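Long-range contacts in uncharacterized esterase YxiM (Bacillus subtilis, PDB 2O14), which is an uncharacterised member of the GDSL lipolytic enzyme family that probably hydrolyses ester bonds, joined to a galactose-binding-like domain: residues F69-F80 against G130-E138; L236-N244 against V293-I301. All blocks are in the same frame, centred on the assembly; numbering follows the deposited sequence.

Contact 1 (F69-F80 against G130-E138)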
# COMPACT_ATOMS: atom_id res chain seq x y z
N PHE A 69 -6.48 18.86 5.78
CA PHE A 69 -5.12 19.36 5.58
C PHE A 69 -5.13 20.17 4.29
O PHE A 69 -5.30 19.62 3.20
CB PHE A 69 -4.16 18.18 5.46
CG PHE A 69 -3.98 17.42 6.75
CD1 PHE A 69 -2.85 17.63 7.54
CD2 PHE A 69 -4.94 16.50 7.17
CE1 PHE A 69 -2.68 16.92 8.74
CE2 PHE A 69 -4.77 15.80 8.37
CZ PHE A 69 -3.65 16.01 9.15
N LEU A 70 -4.97 21.49 4.43
CA LEU A 70 -4.97 22.40 3.29
C LEU A 70 -3.61 22.42 2.59
O LEU A 70 -3.52 22.72 1.40
CB LEU A 70 -5.34 23.81 3.76
CG LEU A 70 -6.72 23.90 4.43
CD1 LEU A 70 -7.00 25.34 4.84
CD2 LEU A 70 -7.78 23.40 3.48
N ALA A 71 -2.57 22.11 3.34
CA ALA A 71 -1.22 22.03 2.80
C ALA A 71 -0.89 20.55 3.00
O ALA A 71 -1.24 19.98 4.03
CB ALA A 71 -0.27 22.91 3.60
N TYR A 72 -0.25 19.93 2.02
CA TYR A 72 0.09 18.52 2.14
C TYR A 72 1.39 18.16 1.44
O TYR A 72 2.16 19.04 1.06
CB TYR A 72 -1.06 17.65 1.61
CG TYR A 72 -1.55 18.09 0.25
CD1 TYR A 72 -2.50 19.10 0.13
CD2 TYR A 72 -1.00 17.55 -0.91
CE1 TYR A 72 -2.90 19.55 -1.12
CE2 TYR A 72 -1.39 18.00 -2.16
CZ TYR A 72 -2.33 19.00 -2.26
OH TYR A 72 -2.68 19.46 -3.50
N GLY A 73 1.63 16.86 1.27
CA GLY A 73 2.86 16.38 0.66
C GLY A 73 3.65 15.70 1.78
O GLY A 73 3.64 16.18 2.91
N THR A 74 4.34 14.61 1.47
CA THR A 74 5.09 13.87 2.48
C THR A 74 6.10 14.67 3.30
O THR A 74 6.44 14.28 4.42
CB THR A 74 5.81 12.64 1.86
OG1 THR A 74 6.82 13.09 0.95
CG2 THR A 74 4.81 11.76 1.11
N LYS A 75 6.59 15.78 2.76
CA LYS A 75 7.57 16.60 3.47
C LYS A 75 6.93 17.85 4.09
O LYS A 75 7.61 18.67 4.69
CB LYS A 75 8.69 17.03 2.52
CG LYS A 75 9.93 16.15 2.59
CD LYS A 75 9.61 14.68 2.39
CE LYS A 75 10.88 13.85 2.46
NZ LYS A 75 10.63 12.42 2.24
N SER A 76 5.62 17.98 3.95
CA SER A 76 4.94 19.14 4.50
C SER A 76 5.07 19.22 6.02
O SER A 76 5.13 18.20 6.70
CB SER A 76 3.46 19.10 4.12
OG SER A 76 2.78 20.22 4.65
N ASN A 77 5.14 20.44 6.53
CA ASN A 77 5.24 20.66 7.96
C ASN A 77 3.85 20.75 8.55
O ASN A 77 3.68 20.88 9.76
CB ASN A 77 6.00 21.96 8.26
CG ASN A 77 7.50 21.78 8.17
OD1 ASN A 77 8.24 22.73 7.91
ND2 ASN A 77 7.97 20.56 8.41
N ASN A 78 2.84 20.70 7.67
CA ASN A 78 1.45 20.77 8.09
C ASN A 78 1.01 19.43 8.69
O ASN A 78 0.13 18.76 8.16
CB ASN A 78 0.55 21.09 6.89
CG ASN A 78 -0.87 21.45 7.31
OD1 ASN A 78 -1.83 21.24 6.56
ND2 ASN A 78 -1.01 22.02 8.50
N THR A 79 1.63 19.04 9.80
CA THR A 79 1.29 17.76 10.43
C THR A 79 0.61 17.88 11.78
O THR A 79 0.54 18.96 12.38
CB THR A 79 2.55 16.91 10.67
OG1 THR A 79 3.49 17.68 11.44
CG2 THR A 79 3.18 16.47 9.35
N PHE A 80 0.08 16.76 12.24
CA PHE A 80 -0.51 16.66 13.56
C PHE A 80 0.64 15.98 14.30
O PHE A 80 1.12 14.94 13.86
CB PHE A 80 -1.71 15.72 13.56
CG PHE A 80 -2.12 15.27 14.94
CD1 PHE A 80 -2.69 16.16 15.84
CD2 PHE A 80 -1.93 13.95 15.33
CE1 PHE A 80 -3.05 15.75 17.12
CE2 PHE A 80 -2.29 13.52 16.61
CZ PHE A 80 -2.85 14.43 17.50
N GLY A 130 11.04 10.52 19.60
CA GLY A 130 10.08 10.87 20.64
C GLY A 130 8.84 11.63 20.21
O GLY A 130 8.13 12.17 21.05
N GLN A 131 8.55 11.66 18.91
CA GLN A 131 7.37 12.37 18.41
C GLN A 131 6.91 11.85 17.05
O GLN A 131 7.72 11.58 16.17
CB GLN A 131 7.68 13.87 18.31
CG GLN A 131 6.48 14.73 17.97
CD GLN A 131 6.85 16.20 17.83
OE1 GLN A 131 7.47 16.61 16.85
NE2 GLN A 131 6.49 17.00 18.82
N LEU A 132 5.59 11.72 16.90
CA LEU A 132 5.00 11.24 15.65
C LEU A 132 4.40 12.44 14.90
O LEU A 132 3.67 13.24 15.49
CB LEU A 132 3.89 10.22 15.95
CG LEU A 132 3.05 9.74 14.76
CD1 LEU A 132 3.90 8.92 13.81
CD2 LEU A 132 1.88 8.91 15.27
N ASN A 133 4.72 12.56 13.61
CA ASN A 133 4.21 13.66 12.80
C ASN A 133 3.51 13.06 11.59
O ASN A 133 4.14 12.49 10.70
CB ASN A 133 5.36 14.58 12.37
CG ASN A 133 6.32 14.87 13.52
OD1 ASN A 133 7.21 14.08 13.81
ND2 ASN A 133 6.12 16.00 14.19
N LEU A 134 2.19 13.21 11.57
CA LEU A 134 1.35 12.62 10.53
C LEU A 134 0.43 13.61 9.82
O LEU A 134 0.07 14.65 10.36
CB LEU A 134 0.53 11.50 11.17
CG LEU A 134 -0.55 10.71 10.42
CD1 LEU A 134 -0.88 9.44 11.19
CD2 LEU A 134 -1.80 11.57 10.25
N LEU A 135 0.08 13.29 8.58
CA LEU A 135 -0.84 14.11 7.80
C LEU A 135 -1.51 13.21 6.77
O LEU A 135 -1.04 12.10 6.50
CB LEU A 135 -0.13 15.26 7.08
CG LEU A 135 0.72 14.99 5.83
CD1 LEU A 135 0.72 16.22 4.94
CD2 LEU A 135 2.15 14.60 6.21
N VAL A 136 -2.63 13.68 6.24
CA VAL A 136 -3.35 12.96 5.20
C VAL A 136 -2.89 13.75 3.99
O VAL A 136 -2.86 14.98 4.03
CB VAL A 136 -4.87 13.06 5.39
CG1 VAL A 136 -5.60 12.31 4.27
CG2 VAL A 136 -5.24 12.46 6.74
N THR A 137 -2.54 13.06 2.91
CA THR A 137 -2.01 13.77 1.76
C THR A 137 -2.44 13.26 0.39
O THR A 137 -3.17 12.27 0.25
CB THR A 137 -0.47 13.77 1.81
OG1 THR A 137 0.06 14.63 0.79
CG2 THR A 137 0.05 12.36 1.61
N GLU A 138 -1.93 13.95 -0.61
CA GLU A 138 -2.25 13.66 -1.99
C GLU A 138 -2.31 12.22 -2.41
O GLU A 138 -1.34 11.46 -2.34
CB GLU A 138 -1.30 14.40 -2.93
CG GLU A 138 -1.98 14.84 -4.21
CD GLU A 138 -1.09 15.72 -5.07
OE1 GLU A 138 -0.11 15.20 -5.64
OE2 GLU A 138 -1.38 16.94 -5.16
O HOH W 1 -4.34 18.46 -4.99
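F80 and L134 form an antiparallel hydrogen-bonded pair: F80 N donates to L134 O at 2.8 Å, and L134 N returns to F80 O at 3.1 Å. A second polar link lies where the chain goes into the type I turn G73-S76. There G73 N donates to T137 OG1 at 2.8 Å along a path bent to 136°, with Y72 CB packed against the same hydroxyl. Beyond it the Y72 ring presents its edge to the E138 carboxylate, Y72 CE2 lying 3.2 Å from E138 OE2.

The apolar part centres on F69, whose ring lies over the strand backbone, V136 N being above its centre. F69 CE1 reaches L135 CB at 3.5 Å and F69 CE2 meets V136 CG2 at 3.7 Å, while N78 O sits in plane at the ring edge. With an alanine here, the L135-V136 peptide would probably lose its cover and a gap would open beside V136 CG2. The first torsion of L135 (chi1 75°) tucks CG between N and C, and from there L135 CD1 lies 3.7 Å from Y72 CA and CD2 faces T79 CG2.

Strand 131-138 runs between strands 80-83 and 100-105 of an antiparallel sheet. F69 ends strand 65-69 of the other sheet and also touches M52 and L147, so the contact joins both sheets of this beta-rich, galactose-binding-like domain.

Contact 2 (L236-N244 against V293-I301)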
# COMPACT_ATOMS: atom_id res chain seq x y z
N LEU A 236 7.60 -7.20 -5.56
CA LEU A 236 7.34 -6.24 -6.62
C LEU A 236 6.77 -6.84 -7.92
O LEU A 236 7.31 -7.81 -8.46
CB LEU A 236 8.65 -5.49 -6.90
CG LEU A 236 8.79 -4.25 -7.81
CD1 LEU A 236 8.80 -4.68 -9.25
CD2 LEU A 236 7.67 -3.27 -7.54
N GLN A 237 5.67 -6.26 -8.40
CA GLN A 237 5.06 -6.70 -9.65
C GLN A 237 4.58 -5.50 -10.45
O GLN A 237 3.54 -4.90 -10.15
CB GLN A 237 3.87 -7.64 -9.41
CG GLN A 237 3.19 -8.05 -10.73
CD GLN A 237 1.99 -8.96 -10.55
OE1 GLN A 237 2.11 -10.07 -10.04
NE2 GLN A 237 0.82 -8.48 -10.97
N LEU A 238 5.35 -5.15 -11.48
CA LEU A 238 5.02 -4.04 -12.35
C LEU A 238 5.29 -4.50 -13.78
O LEU A 238 5.88 -5.56 -13.99
CB LEU A 238 5.88 -2.81 -12.02
CG LEU A 238 5.60 -2.11 -10.69
CD1 LEU A 238 6.70 -1.11 -10.38
CD2 LEU A 238 4.25 -1.40 -10.75
N GLY A 239 4.85 -3.71 -14.75
CA GLY A 239 5.07 -4.08 -16.14
C GLY A 239 3.83 -3.88 -16.99
O GLY A 239 3.92 -3.70 -18.21
N ILE A 240 2.66 -3.90 -16.35
CA ILE A 240 1.41 -3.74 -17.07
C ILE A 240 1.29 -2.34 -17.68
O ILE A 240 1.24 -2.19 -18.91
CB ILE A 240 0.20 -4.01 -16.15
CG1 ILE A 240 0.24 -5.46 -15.66
CG2 ILE A 240 -1.11 -3.74 -16.89
CD1 ILE A 240 -0.89 -5.81 -14.71
N ASN A 241 1.28 -1.32 -16.83
CA ASN A 241 1.16 0.06 -17.28
C ASN A 241 2.41 0.54 -18.00
O ASN A 241 2.37 1.45 -18.82
CB ASN A 241 0.86 0.96 -16.08
CG ASN A 241 -0.45 0.60 -15.40
OD1 ASN A 241 -1.53 0.99 -15.85
ND2 ASN A 241 -0.37 -0.18 -14.33
N ASP A 242 3.53 -0.10 -17.68
CA ASP A 242 4.81 0.26 -18.27
C ASP A 242 4.83 0.11 -19.80
O ASP A 242 5.59 0.79 -20.48
CB ASP A 242 5.92 -0.60 -17.65
CG ASP A 242 5.96 -0.47 -16.14
OD1 ASP A 242 5.03 -0.95 -15.47
OD2 ASP A 242 6.93 0.13 -15.63
N THR A 243 3.98 -0.78 -20.33
CA THR A 243 3.94 -1.00 -21.77
C THR A 243 3.11 0.04 -22.52
O THR A 243 3.15 0.10 -23.75
CB THR A 243 3.39 -2.41 -22.11
OG1 THR A 243 2.07 -2.56 -21.58
CG2 THR A 243 4.30 -3.49 -21.52
N ASN A 244 2.36 0.85 -21.78
CA ASN A 244 1.54 1.90 -22.38
C ASN A 244 2.50 2.95 -22.95
O ASN A 244 3.34 3.48 -22.23
CB ASN A 244 0.64 2.53 -21.33
CG ASN A 244 -0.42 3.45 -21.94
OD1 ASN A 244 -0.17 4.15 -22.92
ND2 ASN A 244 -1.60 3.45 -21.33
N VAL A 293 2.44 -15.14 -22.09
CA VAL A 293 3.90 -15.15 -21.95
C VAL A 293 4.70 -13.95 -22.47
O VAL A 293 5.84 -13.76 -22.06
CB VAL A 293 4.50 -16.44 -22.59
CG1 VAL A 293 3.98 -17.67 -21.86
CG2 VAL A 293 4.16 -16.51 -24.08
N ASN A 294 4.12 -13.15 -23.36
CA ASN A 294 4.86 -12.00 -23.89
C ASN A 294 4.32 -10.65 -23.43
O ASN A 294 4.75 -9.61 -23.94
CB ASN A 294 4.87 -12.04 -25.41
CG ASN A 294 5.45 -13.34 -25.95
OD1 ASN A 294 6.61 -13.66 -25.71
ND2 ASN A 294 4.63 -14.09 -26.68
N ARG A 295 3.40 -10.65 -22.48
CA ARG A 295 2.82 -9.41 -21.99
C ARG A 295 3.59 -8.75 -20.86
O ARG A 295 4.39 -9.38 -20.17
CB ARG A 295 1.38 -9.63 -21.50
CG ARG A 295 0.33 -9.82 -22.58
CD ARG A 295 -1.04 -9.80 -21.92
NE ARG A 295 -2.14 -9.95 -22.86
CZ ARG A 295 -2.55 -9.02 -23.72
NH1 ARG A 295 -1.94 -7.84 -23.77
NH2 ARG A 295 -3.58 -9.27 -24.52
N TRP A 296 3.34 -7.45 -20.69
CA TRP A 296 3.92 -6.66 -19.61
C TRP A 296 5.43 -6.77 -19.40
O TRP A 296 5.88 -6.88 -18.25
CB TRP A 296 3.21 -7.04 -18.31
CG TRP A 296 1.75 -7.41 -18.49
CD1 TRP A 296 1.10 -8.45 -17.88
CD2 TRP A 296 0.75 -6.71 -19.25
NE1 TRP A 296 -0.24 -8.43 -18.21
CE2 TRP A 296 -0.48 -7.38 -19.05
CE3 TRP A 296 0.78 -5.58 -20.08
CZ2 TRP A 296 -1.67 -6.96 -19.65
CZ3 TRP A 296 -0.41 -5.16 -20.68
CH2 TRP A 296 -1.62 -5.85 -20.46
N TYR A 297 6.22 -6.73 -20.47
CA TYR A 297 7.68 -6.83 -20.37
C TYR A 297 8.18 -8.04 -19.57
O TYR A 297 9.25 -7.98 -18.96
CB TYR A 297 8.29 -5.57 -19.74
CG TYR A 297 8.13 -4.29 -20.54
CD1 TYR A 297 8.07 -4.31 -21.94
CD2 TYR A 297 8.09 -3.05 -19.90
CE1 TYR A 297 7.96 -3.13 -22.67
CE2 TYR A 297 7.99 -1.87 -20.62
CZ TYR A 297 7.93 -1.91 -22.00
OH TYR A 297 7.82 -0.73 -22.71
N ARG A 298 7.42 -9.13 -19.58
CA ARG A 298 7.80 -10.34 -18.85
C ARG A 298 9.24 -10.76 -19.10
O ARG A 298 9.94 -11.19 -18.18
CB ARG A 298 6.86 -11.49 -19.21
CG ARG A 298 7.27 -12.84 -18.62
CD ARG A 298 6.11 -13.82 -18.60
NE ARG A 298 6.52 -15.14 -18.13
CZ ARG A 298 7.18 -16.04 -18.86
NH1 ARG A 298 7.50 -15.76 -20.12
NH2 ARG A 298 7.53 -17.20 -18.34
N ALA A 299 9.68 -10.65 -20.34
CA ALA A 299 11.04 -11.04 -20.71
C ALA A 299 12.10 -10.36 -19.84
O ALA A 299 13.05 -11.01 -19.38
CB ALA A 299 11.28 -10.71 -22.18
N SER A 300 11.94 -9.06 -19.60
CA SER A 300 12.89 -8.31 -18.79
C SER A 300 12.85 -8.69 -17.32
O SER A 300 13.87 -8.67 -16.64
CB SER A 300 12.62 -6.80 -18.92
OG SER A 300 12.91 -6.36 -20.23
N ILE A 301 11.66 -9.02 -16.84
CA ILE A 301 11.50 -9.42 -15.44
C ILE A 301 12.24 -10.74 -15.19
O ILE A 301 12.90 -10.89 -14.16
CB ILE A 301 10.00 -9.59 -15.08
CG1 ILE A 301 9.27 -8.26 -15.31
CG2 ILE A 301 9.85 -10.01 -13.63
CD1 ILE A 301 7.78 -8.33 -15.10
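W296 is sandwiched: R295 CB, from the preceding residue, lies on one face of the indole and I240 on the opposite one. I240 CG1 makes a CH-pi contact there, 3.7 Å from the centroid of the W296 five-membered ring and only 6° off its normal. At the indole edge, in plane, sits T243 OG1, 3.6 Å from W296 CE3. The Y297 ring takes T243 CG2 over the centre of one face, 3.8 Å from the centroid, while D242 CB touches the same ring at CE2. T243 thus serves both rings: at chi1 60° OG1 straddles the main chain while CG2 stands anti to the carbonyl carbon, and the hydroxyl goes to the indole edge, the methyl to the tyrosine face. T243 OG1 also donates to I240 O at 2.8 Å, which fixes the rotation of the side chain.

G239, I240, N241 and D242 spell the GxND motif of SGNH hydrolases, the loop that follows strand 233-237 and whose asparagine, in relatives, usually helps form the oxyanion hole. Here G239 is required by its backbone angles, and a CB would also run into W296 O. G239 O takes a CA-H...O contact from W296 CA at 3.3 Å.

No hydrogen bond crosses between the segments; the polar ends are held from outside, W296 NE1 by Q278 O, Y297 OH by E249 O and D242 OD2 by A212 N. W296 and Y297 occupy the corners of a type I' turn from R295 to R298, and Y297 is at the N-cap position of helix 298-307. One turn into that helix, I301 CD1 packs on L238 O at 3.5 Å.

How the contacts relate
The two contacts belong to different domains, one to each side of the molecule's middle: their centres are 34 Å apart and their nearest atoms about 16 Å, without touching. Contact 1 is complete well upstream of contact 2 in the sequence. Contact 2 borders the probable catalytic centre, since the I240 side chain is about 7 Å from those of both S171, the likely nucleophile, and H342. Contact 1 is remote from that site. Its closer landmark is the manganese ion bound by D19, S24 and D65, about 13 Å from the F80 side chain; the F80 ring meets F18 and F20 edge-to-face, the residues flanking D19.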